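Local coordinates for deseasin MCP-01 (Pseudoalteromonas sp., PDB 3VV3), which is a subtilisin-family serine protease that degrades collagen, probably by cleaving peptide bonds with a Ser-His-Asp triad, at residues 7-12 against 30-35. Sequence-based numbering, arbitrary orientation.
Sequences PRFDDL and DAPEAW. With CA (calcium ion), chain E; CA (calcium ion), chain D.
Phe9 reaches from the 3-10 turn 9-11 across to Pro32 and Trp35 of 30-35. With CG anti to the backbone N, chi1 -176° carries the ring away from its own backbone toward 30-35, and a long, flat side chain can make the contact although the closest alpha carbons, Phe9 CA and Pro32 CA, are 10.9 Å apart. The nearest touch is 3.8 Å, from Phe9 CE1 to Trp35 CZ3, with the phenyl corner arriving at the edge of the indole, in its plane. Pro32 is met more loosely: its CG comes to the edge of the phenyl ring, 4.2 Å from Phe9 CZ. Proline suits the first turn of a helix, where its lack of an N-H costs no hydrogen bond, while Ala31 O and Pro32 N sit over one face of the indole, toward its rim. Ala3, Thr4 and Val124 also touch the buried phenylalanine, and Trp35 NE1 is satisfied by the carbonyl of Val126. In this subtilisin-like catalytic domain, built around a parallel sheet, the contact joins two parts of the N-terminal region that precedes the first sheet strand, 45-50. Beyond the contact itself, the start of helix 31-34 turns to ions and water. The carboxylate of Asp30, at the N-cap position, binds metal: OD1 bridges two calcium ions, while OD2 binds one of them at 2.5 Å and also takes a hydrogen bond from Asn320, with Asp26 and Asp28 helping to complete the sites. Glu33 forms a second shell, its OE2 accepting a 2.6 Å hydrogen bond from a calcium-bound water and its OE1 another from a second such water. Within 7-12, Arg8 NE makes a 2.9 Å salt bridge to Asp11 OD2, which lies in the guanidinium plane.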
loop_
_atom_site.group_PDB
_atom_site.type_symbol
_atom_site.label_atom_id
_atom_site.label_comp_id
_atom_site.label_asym_id
_atom_site.label_seq_id
_atom_site.Cartn_x
_atom_site.Cartn_y
_atom_site.Cartn_z
ATOM N N PRO A 7 -14.553 -19.401 8.965
ATOM C CA PRO A 7 -14.315 -20.167 7.733
ATOM C C PRO A 7 -12.977 -19.876 7.064
ATOM O O PRO A 7 -12.460 -20.748 6.376
ATOM C CB PRO A 7 -15.462 -19.735 6.815
ATOM C CG PRO A 7 -16.502 -19.200 7.706
ATOM C CD PRO A 7 -15.791 -18.610 8.894
ATOM N N ARG A 8 -12.430 -18.678 7.257
ATOM C CA ARG A 8 -11.170 -18.308 6.617
ATOM C C ARG A 8 -9.973 -18.506 7.538
ATOM O O ARG A 8 -8.859 -18.071 7.222
ATOM C CB ARG A 8 -11.210 -16.846 6.137
ATOM C CG ARG A 8 -12.306 -16.524 5.117
ATOM C CD ARG A 8 -12.125 -17.277 3.804
ATOM N NE ARG A 8 -10.889 -16.942 3.092
ATOM C CZ ARG A 8 -10.758 -15.928 2.238
ATOM N NH1 ARG A 8 -11.784 -15.126 1.986
ATOM N NH2 ARG A 8 -9.594 -15.714 1.635
ATOM N N PHE A 9 -10.182 -19.180 8.664
ATOM C CA PHE A 9 -9.104 -19.337 9.632
ATOM C C PHE A 9 -7.809 -19.879 9.050
ATOM O O PHE A 9 -6.735 -19.421 9.414
ATOM C CB PHE A 9 -9.486 -20.220 10.824
ATOM C CG PHE A 9 -8.399 -20.290 11.856
ATOM C CD1 PHE A 9 -8.207 -19.239 12.739
ATOM C CD2 PHE A 9 -7.531 -21.367 11.908
ATOM C CE1 PHE A 9 -7.190 -19.273 13.673
ATOM C CE2 PHE A 9 -6.510 -21.410 12.842
ATOM C CZ PHE A 9 -6.341 -20.353 13.730
ATOM N N ASP A 10 -7.907 -20.876 8.176
ATOM C CA ASP A 10 -6.711 -21.548 7.669
ATOM C C ASP A 10 -5.814 -20.652 6.803
ATOM O O ASP A 10 -4.655 -20.989 6.553
ATOM C CB ASP A 10 -7.087 -22.825 6.903
ATOM C CG ASP A 10 -7.585 -23.934 7.819
ATOM O OD1 ASP A 10 -7.412 -23.824 9.054
ATOM O OD2 ASP A 10 -8.142 -24.925 7.295
ATOM N N ASP A 11 -6.350 -19.523 6.345
ATOM C CA ASP A 11 -5.570 -18.572 5.554
ATOM C C ASP A 11 -4.732 -17.655 6.444
ATOM O O ASP A 11 -3.860 -16.931 5.957
ATOM C CB ASP A 11 -6.491 -17.731 4.663
ATOM C CG ASP A 11 -7.141 -18.548 3.568
ATOM O OD1 ASP A 11 -6.465 -19.437 3.024
ATOM O OD2 ASP A 11 -8.323 -18.308 3.259
ATOM N N LEU A 12 -5.011 -17.686 7.746
ATOM C CA LEU A 12 -4.329 -16.823 8.713
ATOM C C LEU A 12 -3.032 -17.443 9.232
ATOM O O LEU A 12 -2.934 -17.839 10.395
ATOM C CB LEU A 12 -5.275 -16.493 9.880
ATOM C CG LEU A 12 -6.570 -15.809 9.432
ATOM C CD1 LEU A 12 -7.539 -15.629 10.608
ATOM C CD2 LEU A 12 -6.287 -14.460 8.740
ATOM N N ASP A 30 1.686 -18.300 17.548
ATOM C CA ASP A 30 1.115 -19.273 18.485
ATOM C C ASP A 30 -0.194 -18.773 19.100
ATOM O O ASP A 30 -0.392 -18.875 20.317
ATOM C CB ASP A 30 2.113 -19.622 19.609
ATOM C CG ASP A 30 3.186 -20.626 19.171
ATOM O OD1 ASP A 30 2.984 -21.327 18.161
ATOM O OD2 ASP A 30 4.223 -20.725 19.853
ATOM N N ALA A 31 -1.092 -18.251 18.266
ATOM C CA ALA A 31 -2.359 -17.708 18.753
ATOM C C ALA A 31 -3.291 -18.765 19.366
ATOM O O ALA A 31 -3.876 -18.527 20.418
ATOM C CB ALA A 31 -3.076 -16.931 17.652
ATOM N N PRO A 32 -3.451 -19.930 18.706
ATOM C CA PRO A 32 -4.370 -20.916 19.297
ATOM C C PRO A 32 -3.917 -21.369 20.679
ATOM O O PRO A 32 -4.745 -21.606 21.560
ATOM C CB PRO A 32 -4.322 -22.083 18.303
ATOM C CG PRO A 32 -3.925 -21.431 16.985
ATOM C CD PRO A 32 -2.940 -20.368 17.390
ATOM N N GLU A 33 -2.612 -21.489 20.868
ATOM C CA GLU A 33 -2.084 -21.826 22.179
ATOM C C GLU A 33 -2.424 -20.710 23.167
ATOM O O GLU A 33 -2.907 -20.968 24.272
ATOM C CB GLU A 33 -0.576 -22.059 22.101
ATOM C CG GLU A 33 -0.167 -23.338 21.348
ATOM C CD GLU A 33 -0.192 -23.222 19.825
ATOM O OE1 GLU A 33 -0.525 -22.137 19.286
ATOM O OE2 GLU A 33 0.129 -24.240 19.159
ATOM N N ALA A 34 -2.197 -19.464 22.761
ATOM C CA ALA A 34 -2.492 -18.332 23.633
ATOM C C ALA A 34 -3.967 -18.302 24.016
ATOM O O ALA A 34 -4.324 -17.947 25.145
ATOM C CB ALA A 34 -2.082 -17.004 22.964
ATOM N N TRP A 35 -4.825 -18.682 23.078
ATOM C CA TRP A 35 -6.263 -18.626 23.316
ATOM C C TRP A 35 -6.737 -19.601 24.390
ATOM O O TRP A 35 -7.861 -19.498 24.862
ATOM C CB TRP A 35 -7.044 -18.829 22.017
ATOM C CG TRP A 35 -6.859 -17.694 21.049
ATOM C CD1 TRP A 35 -6.542 -16.398 21.358
ATOM C CD2 TRP A 35 -6.990 -17.748 19.624
ATOM N NE1 TRP A 35 -6.461 -15.646 20.207
ATOM C CE2 TRP A 35 -6.733 -16.450 19.131
ATOM C CE3 TRP A 35 -7.291 -18.770 18.713
ATOM C CZ2 TRP A 35 -6.780 -16.146 17.775
ATOM C CZ3 TRP A 35 -7.337 -18.468 17.369
ATOM C CH2 TRP A 35 -7.079 -17.160 16.908
HETATM CA CA CA E . 5.425 -22.266 18.368
HETATM CA CA CA D . 2.485 -22.513 15.967
HETATM O O HOH W 1 1.946 -24.347 17.286
HETATM O O HOH W 2 0.043 -21.909 16.528
HETATM O O HOH W 3 2.113 -24.007 14.236
HETATM O O HOH W 4 4.302 -24.101 19.023
HETATM O O HOH W 5 6.759 -23.414 20.123
#